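Local coordinates for protein ribonucleoside-diphosphate reductase small chain 2 (Saccharomyces cerevisiae, PDB 1JK0) that takes part in making deoxyribonucleotides from ribonucleotides as a ribonucleotide reductase small chain, and is required for folding of its partner small chain and assembly with the large subunits, at residues E22-L28 against S173-E177; I101-Q107 against R178-F182; F116-Q120 against A222-F226; S227-F231 against L285-F289. All blocks are in the same frame, centred on the assembly; numbering follows the deposited sequence.

In the fold
The four contacts tie together an all-helical chain of the ferritin-like small-chain family. Contacts 1 and 2 share helix 175-188 and touch, their centres 11 Å apart; contacts 3 and 4 share helix 207-232, with 13 Å between centres. Contacts 2 and 3 also touch, and helices 101-107 and 111-138 follow each other in the chain. Along the chain the first segments of contacts 1, 2 and 3 come in turn before any of their partners, so these three interlock; contact 4 opens after all have closed, yet touches each of them. Residues 22-28 and 285-289, from near the two ends of the modelled chain, are thereby joined to neighbouring regions of one helical core.

Contact 1 of 4, residues E22-L28 against S173-E177; sequences EKDEILL and SLYAE
The N-terminus of helix 175-188 is where Glu-22, in the loop after helix 13-21, meets Tyr-175. The acid's chain is extended beyond CG and carries the carboxylate to the first turn, with Leu-174 at the N-cap position. Glu-22 OE2 accepts a hydrogen bond from the backbone N of Tyr-175 at 2.6 Å, using its syn lone pair, and the N-H...O angle of 141° makes this a bent bond. A water extends the grip: it donates to the same Glu-22 OE2 and accepts from Ala-176 N at 2.7 Å. One oxygen thus serves two amides of the opening turn, Tyr-175 directly and Ala-176 through the water, and the helix end would probably help stabilise its negative charge. Leu-174 lays CD2 against the carboxylate, 3.6 Å from Glu-22 CD, while its own backbone N donates to Glu-177 OE2.

Beside this bond, Leu-28 covers the Tyr-175 ring. Its CD2 stands 3.4 Å from the ring centroid, only 7° off the normal, a CH-pi contact squarely over one face; Tyr-175 presents that face with CG anti to the backbone N (chi1 -179°). Leu-27 CD2 comes in at the ring edge, 4.5 Å from Tyr-175 CE2. With an alanine in place of Glu-22, the Tyr-175 amide would probably lose its acceptor and the water one of its two partners. Within the same loop, Glu-25 is held by Arg-235 N and Thr-236 OG1. Taken together, a carboxylate from the N-terminal loop takes up first-turn amides of a helix, directly and through water, beside a CH-pi contact.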
loop_
_atom_site.group_PDB
_atom_site.type_symbol
_atom_site.label_atom_id
_atom_site.label_comp_id
_atom_site.label_asym_id
_atom_site.label_seq_id
_atom_site.Cartn_x
_atom_site.Cartn_y
_atom_site.Cartn_z
ATOM N N GLU B 22 -24.254 -12.806 8.346
ATOM C CA GLU B 22 -23.122 -11.973 7.972
ATOM C C GLU B 22 -23.360 -11.192 6.682
ATOM O O GLU B 22 -22.519 -10.402 6.275
ATOM C CB GLU B 22 -21.855 -12.815 7.827
ATOM C CG GLU B 22 -21.401 -13.471 9.103
ATOM C CD GLU B 22 -19.975 -13.974 9.014
ATOM O OE1 GLU B 22 -19.608 -14.584 7.986
ATOM O OE2 GLU B 22 -19.220 -13.765 9.984
ATOM N N LYS B 23 -24.500 -11.400 6.038
ATOM C CA LYS B 23 -24.781 -10.688 4.798
ATOM C C LYS B 23 -25.387 -9.317 5.065
ATOM O O LYS B 23 -25.247 -8.402 4.257
ATOM C CB LYS B 23 -25.722 -11.513 3.923
ATOM C CG LYS B 23 -25.437 -11.405 2.438
ATOM C CD LYS B 23 -26.032 -12.607 1.705
ATOM C CE LYS B 23 -25.745 -12.577 0.210
ATOM N NZ LYS B 23 -26.247 -13.809 -0.463
ATOM N N ASP B 24 -26.062 -9.174 6.199
ATOM C CA ASP B 24 -26.669 -7.897 6.547
ATOM C C ASP B 24 -25.620 -6.979 7.145
ATOM O O ASP B 24 -25.891 -5.799 7.363
ATOM C CB ASP B 24 -27.806 -8.062 7.569
ATOM C CG ASP B 24 -28.758 -9.182 7.210
ATOM O OD1 ASP B 24 -28.967 -9.410 5.998
ATOM O OD2 ASP B 24 -29.306 -9.822 8.140
ATOM N N GLU B 25 -24.431 -7.509 7.432
ATOM C CA GLU B 25 -23.370 -6.685 8.009
ATOM C C GLU B 25 -22.871 -5.677 6.968
ATOM O O GLU B 25 -22.197 -6.034 6.000
ATOM C CB GLU B 25 -22.200 -7.548 8.494
ATOM C CG GLU B 25 -22.525 -8.568 9.591
ATOM C CD GLU B 25 -23.040 -7.955 10.900
ATOM O OE1 GLU B 25 -22.689 -6.801 11.228
ATOM O OE2 GLU B 25 -23.791 -8.653 11.616
ATOM N N ILE B 26 -23.227 -4.416 7.184
ATOM C CA ILE B 26 -22.850 -3.315 6.306
ATOM C C ILE B 26 -21.331 -3.210 6.237
ATOM O O ILE B 26 -20.766 -2.731 5.259
ATOM C CB ILE B 26 -23.416 -1.981 6.844
ATOM C CG1 ILE B 26 -22.717 -1.614 8.154
ATOM C CG2 ILE B 26 -24.902 -2.113 7.112
ATOM C CD1 ILE B 26 -23.153 -0.294 8.739
ATOM N N LEU B 27 -20.688 -3.672 7.302
ATOM C CA LEU B 27 -19.240 -3.659 7.439
ATOM C C LEU B 27 -18.606 -4.565 6.394
ATOM O O LEU B 27 -17.678 -4.172 5.699
ATOM C CB LEU B 27 -18.878 -4.144 8.844
ATOM C CG LEU B 27 -17.729 -3.478 9.595
ATOM C CD1 LEU B 27 -17.966 -1.991 9.680
ATOM C CD2 LEU B 27 -17.620 -4.077 10.976
ATOM N N LEU B 28 -19.124 -5.783 6.293
ATOM C CA LEU B 28 -18.625 -6.773 5.343
ATOM C C LEU B 28 -19.283 -6.580 4.001
ATOM O O LEU B 28 -18.855 -7.143 2.997
ATOM C CB LEU B 28 -18.947 -8.174 5.837
ATOM C CG LEU B 28 -18.377 -8.487 7.213
ATOM C CD1 LEU B 28 -19.069 -9.724 7.767
ATOM C CD2 LEU B 28 -16.864 -8.672 7.105
ATOM N N SER B 173 -15.525 -20.926 10.012
ATOM C CA SER B 173 -15.359 -19.814 10.949
ATOM C C SER B 173 -16.188 -18.599 10.529
ATOM O O SER B 173 -16.513 -18.436 9.354
ATOM C CB SER B 173 -13.886 -19.407 11.026
ATOM O OG SER B 173 -13.417 -18.964 9.763
ATOM N N LEU B 174 -16.526 -17.752 11.496
ATOM C CA LEU B 174 -17.300 -16.542 11.230
ATOM C C LEU B 174 -16.439 -15.299 11.445
ATOM O O LEU B 174 -15.510 -15.311 12.256
ATOM C CB LEU B 174 -18.510 -16.480 12.151
ATOM C CG LEU B 174 -19.625 -17.491 11.895
ATOM C CD1 LEU B 174 -20.669 -17.385 13.004
ATOM C CD2 LEU B 174 -20.253 -17.229 10.540
ATOM N N TYR B 175 -16.763 -14.227 10.726
ATOM C CA TYR B 175 -16.019 -12.971 10.804
ATOM C C TYR B 175 -15.830 -12.460 12.225
ATOM O O TYR B 175 -14.715 -12.114 12.633
ATOM C CB TYR B 175 -16.714 -11.899 9.968
ATOM C CG TYR B 175 -15.995 -10.572 9.978
ATOM C CD1 TYR B 175 -14.697 -10.463 9.494
ATOM C CD2 TYR B 175 -16.606 -9.427 10.490
ATOM C CE1 TYR B 175 -14.021 -9.253 9.520
ATOM C CE2 TYR B 175 -15.939 -8.211 10.517
ATOM C CZ TYR B 175 -14.645 -8.132 10.030
ATOM O OH TYR B 175 -13.975 -6.935 10.048
ATOM N N ALA B 176 -16.922 -12.405 12.979
ATOM C CA ALA B 176 -16.846 -11.934 14.349
ATOM C C ALA B 176 -15.839 -12.780 15.106
ATOM O O ALA B 176 -15.038 -12.254 15.873
ATOM C CB ALA B 176 -18.203 -12.019 15.008
ATOM N N GLU B 177 -15.880 -14.092 14.885
ATOM C CA GLU B 177 -14.955 -14.998 15.546
ATOM C C GLU B 177 -13.514 -14.676 15.173
ATOM O O GLU B 177 -12.687 -14.385 16.051
ATOM C CB GLU B 177 -15.283 -16.445 15.185
ATOM C CG GLU B 177 -16.486 -16.991 15.939
ATOM C CD GLU B 177 -16.903 -18.374 15.475
ATOM O OE1 GLU B 177 -17.892 -18.899 16.031
ATOM O OE2 GLU B 177 -16.252 -18.926 14.557
HETATM O O HOH W 1 -19.510 -12.396 12.125
#

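Contact 2 of 4, residues I101-Q107 against R178-F182; sequences IENFSAQ and RLVAF
Phe-104 is the bump that helix 101-107 pushes into helix 175-188, within the helical core of this ferritin-like fold. The two short segments run roughly antiparallel, at 143°, with axes 12.0 Å apart, and large side chains fill that width. The hollow receiving Phe-104 is built from Arg-178, Leu-179 and Phe-182. Its floor is the first turn of the segment: the ring tip, CZ, lies 3.3 Å from the backbone O of Arg-178, which sits at the ring edge. Leu-179 CD1 borders the same rim, 3.5 Å from Phe-104 CE2.

Phe-182 forms the wall. Its ring stacks face-to-face on that of Phe-104, centroids 4.2 Å apart and planes 19° from parallel, the two side chains sliding past each other in opposite directions. A first torsion of -166° turns the Phe-182 ring away from its own N and across to the other helix, where Ile-101 CG1 meets its ring edge, 3.8 Å from CZ.

At the opposite end the packing turns polar. Arg-178, bent at chi3, brings its guanidinium almost into the plane of the Gln-107 amide. Arg-178 NH2 donates to Gln-107 OE1 at 2.7 Å, on a lone pair in the carbonyl plane. A leucine in place of Gln-107 would probably leave Arg-178 NH2 without this acceptor and the guanidinium less fixed in its turn. The other terminal nitrogen, Arg-178 NH1, is hydrogen-bonded to Ser-173 OG.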
loop_
_atom_site.group_PDB
_atom_site.type_symbol
_atom_site.label_atom_id
_atom_site.label_comp_id
_atom_site.label_asym_id
_atom_site.label_seq_id
_atom_site.Cartn_x
_atom_site.Cartn_y
_atom_site.Cartn_z
ATOM N N ILE B 101 -3.209 -10.092 7.916
ATOM C CA ILE B 101 -3.747 -8.738 8.029
ATOM C C ILE B 101 -4.377 -8.367 6.689
ATOM O O ILE B 101 -5.317 -7.587 6.625
ATOM C CB ILE B 101 -2.628 -7.723 8.368
ATOM C CG1 ILE B 101 -2.060 -8.027 9.756
ATOM C CG2 ILE B 101 -3.168 -6.307 8.339
ATOM C CD1 ILE B 101 -0.981 -7.064 10.219
ATOM N N GLU B 102 -3.840 -8.939 5.618
ATOM C CA GLU B 102 -4.345 -8.715 4.267
ATOM C C GLU B 102 -5.754 -9.301 4.086
ATOM O O GLU B 102 -6.607 -8.713 3.420
ATOM C CB GLU B 102 -3.418 -9.365 3.240
ATOM C CG GLU B 102 -2.171 -8.591 2.862
ATOM C CD GLU B 102 -1.122 -8.596 3.942
ATOM O OE1 GLU B 102 -1.074 -9.570 4.728
ATOM O OE2 GLU B 102 -0.327 -7.634 3.990
ATOM N N ASN B 103 -5.989 -10.471 4.670
ATOM C CA ASN B 103 -7.288 -11.114 4.549
ATOM C C ASN B 103 -8.348 -10.330 5.272
ATOM O O ASN B 103 -9.444 -10.155 4.754
ATOM C CB ASN B 103 -7.258 -12.541 5.097
ATOM C CG ASN B 103 -6.454 -13.475 4.233
ATOM O OD1 ASN B 103 -6.423 -13.329 3.004
ATOM N ND2 ASN B 103 -5.802 -14.454 4.863
ATOM N N PHE B 104 -8.034 -9.880 6.478
ATOM C CA PHE B 104 -8.991 -9.096 7.233
ATOM C C PHE B 104 -9.308 -7.818 6.467
ATOM O O PHE B 104 -10.467 -7.405 6.357
ATOM C CB PHE B 104 -8.448 -8.750 8.615
ATOM C CG PHE B 104 -8.544 -9.883 9.602
ATOM C CD1 PHE B 104 -7.646 -10.951 9.556
ATOM C CD2 PHE B 104 -9.548 -9.893 10.561
ATOM C CE1 PHE B 104 -7.752 -12.016 10.455
ATOM C CE2 PHE B 104 -9.661 -10.942 11.457
ATOM C CZ PHE B 104 -8.761 -12.011 11.407
ATOM N N SER B 105 -8.268 -7.211 5.910
ATOM C CA SER B 105 -8.412 -5.975 5.151
ATOM C C SER B 105 -9.261 -6.174 3.898
ATOM O O SER B 105 -9.951 -5.259 3.452
ATOM C CB SER B 105 -7.022 -5.446 4.771
ATOM O OG SER B 105 -7.107 -4.202 4.110
ATOM N N ALA B 106 -9.197 -7.376 3.334
ATOM C CA ALA B 106 -9.939 -7.700 2.131
ATOM C C ALA B 106 -11.425 -7.892 2.434
ATOM O O ALA B 106 -12.280 -7.742 1.557
ATOM C CB ALA B 106 -9.368 -8.953 1.500
ATOM N N GLN B 107 -11.736 -8.207 3.682
ATOM C CA GLN B 107 -13.114 -8.422 4.071
ATOM C C GLN B 107 -13.817 -7.137 4.486
ATOM O O GLN B 107 -15.030 -7.006 4.334
ATOM C CB GLN B 107 -13.151 -9.426 5.206
ATOM C CG GLN B 107 -12.388 -10.685 4.898
ATOM C CD GLN B 107 -12.688 -11.781 5.874
ATOM O OE1 GLN B 107 -13.821 -12.243 5.957
ATOM N NE2 GLN B 107 -11.677 -12.206 6.629
ATOM N N ARG B 178 -13.217 -14.717 13.876
ATOM C CA ARG B 178 -11.873 -14.419 13.388
ATOM C C ARG B 178 -11.380 -13.104 13.979
ATOM O O ARG B 178 -10.188 -12.927 14.211
ATOM C CB ARG B 178 -11.861 -14.308 11.865
ATOM C CG ARG B 178 -12.427 -15.507 11.135
ATOM C CD ARG B 178 -11.967 -15.528 9.685
ATOM N NE ARG B 178 -12.789 -14.726 8.780
ATOM C CZ ARG B 178 -13.982 -15.099 8.337
ATOM N NH1 ARG B 178 -14.494 -16.256 8.724
ATOM N NH2 ARG B 178 -14.652 -14.331 7.488
ATOM N N LEU B 179 -12.295 -12.173 14.215
ATOM C CA LEU B 179 -11.911 -10.896 14.791
ATOM C C LEU B 179 -11.392 -11.107 16.210
ATOM O O LEU B 179 -10.283 -10.695 16.535
ATOM C CB LEU B 179 -13.108 -9.941 14.791
ATOM C CG LEU B 179 -12.988 -8.618 14.029
ATOM C CD1 LEU B 179 -12.089 -8.737 12.811
ATOM C CD2 LEU B 179 -14.375 -8.195 13.625
ATOM N N VAL B 180 -12.182 -11.770 17.049
ATOM C CA VAL B 180 -11.770 -12.021 18.431
ATOM C C VAL B 180 -10.417 -12.753 18.482
ATOM O O VAL B 180 -9.543 -12.412 19.279
ATOM C CB VAL B 180 -12.842 -12.840 19.191
ATOM C CG1 VAL B 180 -12.416 -13.035 20.634
ATOM C CG2 VAL B 180 -14.183 -12.116 19.139
ATOM N N ALA B 181 -10.241 -13.750 17.622
ATOM C CA ALA B 181 -8.981 -14.490 17.573
ATOM C C ALA B 181 -7.847 -13.544 17.205
ATOM O O ALA B 181 -6.793 -13.531 17.846
ATOM C CB ALA B 181 -9.066 -15.606 16.546
ATOM N N PHE B 182 -8.072 -12.756 16.160
ATOM C CA PHE B 182 -7.077 -11.808 15.688
ATOM C C PHE B 182 -6.578 -10.924 16.837
ATOM O O PHE B 182 -5.376 -10.703 16.977
ATOM C CB PHE B 182 -7.665 -10.942 14.566
ATOM C CG PHE B 182 -6.636 -10.168 13.797
ATOM C CD1 PHE B 182 -6.908 -8.881 13.348
ATOM C CD2 PHE B 182 -5.388 -10.731 13.510
ATOM C CE1 PHE B 182 -5.951 -8.161 12.624
ATOM C CE2 PHE B 182 -4.426 -10.021 12.787
ATOM C CZ PHE B 182 -4.708 -8.733 12.343
#

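Contact 3 of 4, residues F116-Q120 against A222-F226; sequences FYGFQ and AYTDF
Phe-116 and Phe-226 meet where helix 111-138 and helix 207-232 run nearly antiparallel, their short segments at 150° and 11.6 Å between axes, with the CA atoms of Gln-120 and Tyr-223 approaching to 7.2 Å.

The two phenylalanine rings stack face-to-face, centroids 3.9 Å apart and planes within 5° of parallel. In both, chi1 is close to 180°, which sends each ring across the gap past the other in the opposite direction, and each CB ends over its partner's face; Phe-226 CB is 3.6 Å from Phe-116 CZ. Phe-226 also turns an edge to Tyr-117. That pair is T-shaped, planes at 89°, with Phe-226 CE2 standing 3.7 Å from Tyr-117 CZ over the tyrosine face. One ring thus gives its face to Phe-116 and its edge to Tyr-117, completing an aromatic cluster of three.

One turn on, the extended Gln-120 lies flat on Tyr-223. Its amide is stacked parallel to the ring, and CG sits 3.5 Å from the ring centroid in a CH-pi contact. Phe-116 CZ closes on the edge of the same ring, 3.8 Å from Tyr-223 CD2, so stack and amide adjoin.

The Tyr-223 side chain is about 10 Å from that of Tyr-131, the predicted active-site residue. Around the contact, Tyr-49 and Val-52 of helix 43-54 cover Phe-116, helix 101-107 packs on Tyr-117, and Glu-186 of helix 175-188 touches both Gln-120 and Tyr-223.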
loop_
_atom_site.group_PDB
_atom_site.type_symbol
_atom_site.label_atom_id
_atom_site.label_comp_id
_atom_site.label_asym_id
_atom_site.label_seq_id
_atom_site.Cartn_x
_atom_site.Cartn_y
_atom_site.Cartn_z
ATOM N N PHE B 116 -6.518 1.955 7.543
ATOM C CA PHE B 116 -5.957 1.592 8.836
ATOM C C PHE B 116 -5.073 0.353 8.683
ATOM O O PHE B 116 -3.964 0.304 9.217
ATOM C CB PHE B 116 -7.066 1.333 9.870
ATOM C CG PHE B 116 -6.543 0.965 11.237
ATOM C CD1 PHE B 116 -5.940 -0.267 11.462
ATOM C CD2 PHE B 116 -6.576 1.885 12.274
ATOM C CE1 PHE B 116 -5.373 -0.571 12.698
ATOM C CE2 PHE B 116 -6.010 1.595 13.507
ATOM C CZ PHE B 116 -5.405 0.364 13.720
ATOM N N TYR B 117 -5.573 -0.634 7.943
ATOM C CA TYR B 117 -4.844 -1.879 7.719
ATOM C C TYR B 117 -3.558 -1.696 6.932
ATOM O O TYR B 117 -2.526 -2.282 7.278
ATOM C CB TYR B 117 -5.747 -2.906 7.018
ATOM C CG TYR B 117 -6.648 -3.636 7.991
ATOM C CD1 TYR B 117 -6.158 -4.035 9.242
ATOM C CD2 TYR B 117 -7.970 -3.936 7.672
ATOM C CE1 TYR B 117 -6.952 -4.704 10.143
ATOM C CE2 TYR B 117 -8.780 -4.620 8.580
ATOM C CZ TYR B 117 -8.265 -5.003 9.814
ATOM O OH TYR B 117 -9.029 -5.711 10.727
ATOM N N GLY B 118 -3.619 -0.891 5.875
ATOM C CA GLY B 118 -2.436 -0.643 5.078
ATOM C C GLY B 118 -1.350 -0.011 5.936
ATOM O O GLY B 118 -0.147 -0.205 5.694
ATOM N N PHE B 119 -1.776 0.739 6.950
ATOM C CA PHE B 119 -0.842 1.414 7.832
ATOM C C PHE B 119 -0.240 0.422 8.794
ATOM O O PHE B 119 0.963 0.452 9.080
ATOM C CB PHE B 119 -1.547 2.491 8.635
ATOM C CG PHE B 119 -0.633 3.547 9.144
ATOM C CD1 PHE B 119 -0.187 4.544 8.297
ATOM C CD2 PHE B 119 -0.193 3.534 10.451
ATOM C CE1 PHE B 119 0.690 5.527 8.748
ATOM C CE2 PHE B 119 0.687 4.519 10.913
ATOM C CZ PHE B 119 1.129 5.514 10.055
ATOM N N GLN B 120 -1.088 -0.452 9.311
ATOM C CA GLN B 120 -0.636 -1.459 10.245
ATOM C C GLN B 120 0.433 -2.352 9.626
ATOM O O GLN B 120 1.507 -2.477 10.195
ATOM C CB GLN B 120 -1.817 -2.287 10.739
ATOM C CG GLN B 120 -1.434 -3.384 11.671
ATOM C CD GLN B 120 -2.622 -4.170 12.115
ATOM O OE1 GLN B 120 -2.485 -5.266 12.646
ATOM N NE2 GLN B 120 -3.811 -3.616 11.911
ATOM N N ALA B 222 -3.255 -0.519 19.946
ATOM C CA ALA B 222 -4.190 0.094 19.005
ATOM C C ALA B 222 -4.640 -0.927 17.975
ATOM O O ALA B 222 -5.830 -1.050 17.709
ATOM C CB ALA B 222 -3.550 1.269 18.302
ATOM N N TYR B 223 -3.702 -1.665 17.388
ATOM C CA TYR B 223 -4.090 -2.663 16.394
ATOM C C TYR B 223 -5.061 -3.682 17.011
ATOM O O TYR B 223 -5.905 -4.235 16.301
ATOM C CB TYR B 223 -2.864 -3.393 15.811
ATOM C CG TYR B 223 -1.806 -2.503 15.188
ATOM C CD1 TYR B 223 -0.476 -2.911 15.157
ATOM C CD2 TYR B 223 -2.117 -1.251 14.663
ATOM C CE1 TYR B 223 0.516 -2.101 14.632
ATOM C CE2 TYR B 223 -1.129 -0.434 14.130
ATOM C CZ TYR B 223 0.184 -0.865 14.125
ATOM O OH TYR B 223 1.192 -0.061 13.650
ATOM N N THR B 224 -4.951 -3.941 18.317
ATOM C CA THR B 224 -5.861 -4.900 18.953
ATOM C C THR B 224 -7.218 -4.230 19.122
ATOM O O THR B 224 -8.254 -4.813 18.801
ATOM C CB THR B 224 -5.345 -5.389 20.341
ATOM O OG1 THR B 224 -4.066 -6.021 20.195
ATOM C CG2 THR B 224 -6.310 -6.422 20.931
ATOM N N ASP B 225 -7.202 -2.995 19.613
ATOM C CA ASP B 225 -8.430 -2.225 19.788
ATOM C C ASP B 225 -9.211 -2.150 18.496
ATOM O O ASP B 225 -10.422 -2.302 18.491
ATOM C CB ASP B 225 -8.135 -0.793 20.213
ATOM C CG ASP B 225 -8.321 -0.574 21.686
ATOM O OD1 ASP B 225 -9.208 -1.242 22.268
ATOM O OD2 ASP B 225 -7.598 0.278 22.255
ATOM N N PHE B 226 -8.514 -1.890 17.397
ATOM C CA PHE B 226 -9.190 -1.764 16.119
ATOM C C PHE B 226 -10.103 -2.950 15.880
ATOM O O PHE B 226 -11.188 -2.793 15.317
ATOM C CB PHE B 226 -8.195 -1.629 14.959
ATOM C CG PHE B 226 -8.850 -1.285 13.658
ATOM C CD1 PHE B 226 -9.536 -0.082 13.509
ATOM C CD2 PHE B 226 -8.846 -2.184 12.602
ATOM C CE1 PHE B 226 -10.214 0.219 12.333
ATOM C CE2 PHE B 226 -9.520 -1.898 11.420
ATOM C CZ PHE B 226 -10.208 -0.687 11.289
#

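Contact 4 of 4, residues S227-F231 against L285-F289; sequences SCLLF and LLQGF
A hydrophobic junction at the C-terminal end of helix 277-288 brings Phe-289 into the side of helix 207-232, between Cys-228 and Phe-231. The backbones come close here, the CA atoms of Cys-228 and Phe-289 lying 6.1 Å apart. Phe-289 follows the last helical turn, its N still hydrogen-bonded to Leu-286 O at 3.3 Å, and its ring does most of the work.

Cys-228 SG sits over one face of that ring, 3.8 Å from the centroid and 29° off the normal, a sulfur-aromatic contact leaning toward CE1 and CZ. Leu-285 touches the sulfur as well, its CD1 3.7 Å from Cys-228 SG, so the sulfur meets both a leucine methyl and the ring.

One turn along helix 207-232, Phe-231 receives the edge of Phe-289. The pair is T-shaped, with planes at 73° and centroids 5.0 Å apart; Phe-289 CD2 stands over the Phe-231 face, toward its rim, 3.5 Å from CG. Phe-231 has its ring swung away from its own N (chi1 -174°), and this carries it across to the incoming residue.

Val-180 and Ala-183 of helix 175-188 also pack on Phe-289, and Ile-243 of helix 240-258 lies against Phe-231. Four helices thus meet around a sulfur-aromatic contact and a T-shaped aromatic pair, in an all-helical, ferritin-like small chain.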
loop_
_atom_site.group_PDB
_atom_site.type_symbol
_atom_site.label_atom_id
_atom_site.label_comp_id
_atom_site.label_asym_id
_atom_site.label_seq_id
_atom_site.Cartn_x
_atom_site.Cartn_y
_atom_site.Cartn_z
ATOM N N SER B 227 -9.686 -4.137 16.307
ATOM C CA SER B 227 -10.533 -5.302 16.100
ATOM C C SER B 227 -11.688 -5.294 17.097
ATOM O O SER B 227 -12.753 -5.841 16.827
ATOM C CB SER B 227 -9.712 -6.585 16.196
ATOM O OG SER B 227 -8.752 -6.632 15.143
ATOM N N CYS B 228 -11.489 -4.657 18.247
ATOM C CA CYS B 228 -12.560 -4.559 19.230
ATOM C C CYS B 228 -13.548 -3.520 18.725
ATOM O O CYS B 228 -14.735 -3.579 19.021
ATOM C CB CYS B 228 -12.011 -4.149 20.591
ATOM S SG CYS B 228 -11.191 -5.499 21.452
ATOM N N LEU B 229 -13.039 -2.565 17.955
ATOM C CA LEU B 229 -13.868 -1.523 17.379
ATOM C C LEU B 229 -14.707 -2.090 16.238
ATOM O O LEU B 229 -15.880 -1.754 16.104
ATOM C CB LEU B 229 -13.003 -0.385 16.852
ATOM C CG LEU B 229 -13.763 0.601 15.969
ATOM C CD1 LEU B 229 -14.931 1.168 16.737
ATOM C CD2 LEU B 229 -12.827 1.697 15.512
ATOM N N LEU B 230 -14.110 -2.933 15.401
ATOM C CA LEU B 230 -14.867 -3.521 14.306
ATOM C C LEU B 230 -15.931 -4.408 14.926
ATOM O O LEU B 230 -17.131 -4.209 14.714
ATOM C CB LEU B 230 -13.960 -4.346 13.392
ATOM C CG LEU B 230 -12.948 -3.496 12.621
ATOM C CD1 LEU B 230 -12.112 -4.385 11.733
ATOM C CD2 LEU B 230 -13.684 -2.447 11.797
ATOM N N PHE B 231 -15.479 -5.377 15.714
ATOM C CA PHE B 231 -16.387 -6.288 16.386
ATOM C C PHE B 231 -17.584 -5.505 16.938
ATOM O O PHE B 231 -18.738 -5.812 16.636
ATOM C CB PHE B 231 -15.671 -6.993 17.537
ATOM C CG PHE B 231 -16.494 -8.065 18.190
ATOM C CD1 PHE B 231 -16.595 -9.329 17.615
ATOM C CD2 PHE B 231 -17.191 -7.803 19.363
ATOM C CE1 PHE B 231 -17.378 -10.314 18.197
ATOM C CE2 PHE B 231 -17.978 -8.777 19.955
ATOM C CZ PHE B 231 -18.074 -10.036 19.374
ATOM N N LEU B 285 -9.264 -7.604 27.599
ATOM C CA LEU B 285 -9.679 -7.881 26.233
ATOM C C LEU B 285 -11.031 -8.585 26.265
ATOM O O LEU B 285 -11.886 -8.341 25.412
ATOM C CB LEU B 285 -8.653 -8.770 25.527
ATOM C CG LEU B 285 -8.969 -9.067 24.063
ATOM C CD1 LEU B 285 -8.898 -7.779 23.271
ATOM C CD2 LEU B 285 -7.989 -10.076 23.515
ATOM N N LEU B 286 -11.223 -9.459 27.250
ATOM C CA LEU B 286 -12.484 -10.179 27.375
ATOM C C LEU B 286 -13.600 -9.155 27.515
ATOM O O LEU B 286 -14.666 -9.287 26.911
ATOM C CB LEU B 286 -12.469 -11.102 28.600
ATOM C CG LEU B 286 -12.590 -12.610 28.333
ATOM C CD1 LEU B 286 -13.620 -12.862 27.240
ATOM C CD2 LEU B 286 -11.254 -13.173 27.910
ATOM N N GLN B 287 -13.339 -8.130 28.315
ATOM C CA GLN B 287 -14.306 -7.072 28.536
ATOM C C GLN B 287 -14.431 -6.299 27.242
ATOM O O GLN B 287 -15.500 -5.793 26.901
ATOM C CB GLN B 287 -13.816 -6.148 29.643
ATOM C CG GLN B 287 -14.791 -5.057 30.021
ATOM C CD GLN B 287 -14.255 -4.185 31.143
ATOM O OE1 GLN B 287 -13.800 -4.694 32.178
ATOM N NE2 GLN B 287 -14.313 -2.868 30.950
ATOM N N GLY B 288 -13.315 -6.221 26.526
ATOM C CA GLY B 288 -13.275 -5.513 25.262
ATOM C C GLY B 288 -14.326 -5.994 24.288
ATOM O O GLY B 288 -14.873 -5.199 23.532
ATOM N N PHE B 289 -14.616 -7.289 24.292
ATOM C CA PHE B 289 -15.625 -7.813 23.382
ATOM C C PHE B 289 -17.005 -7.952 24.047
ATOM O O PHE B 289 -17.961 -8.421 23.428
ATOM C CB PHE B 289 -15.165 -9.159 22.800
ATOM C CG PHE B 289 -13.953 -9.054 21.911
ATOM C CD1 PHE B 289 -12.673 -9.033 22.449
ATOM C CD2 PHE B 289 -14.098 -8.927 20.536
ATOM C CE1 PHE B 289 -11.559 -8.884 21.631
ATOM C CE2 PHE B 289 -12.989 -8.778 19.716
ATOM C CZ PHE B 289 -11.716 -8.756 20.270
#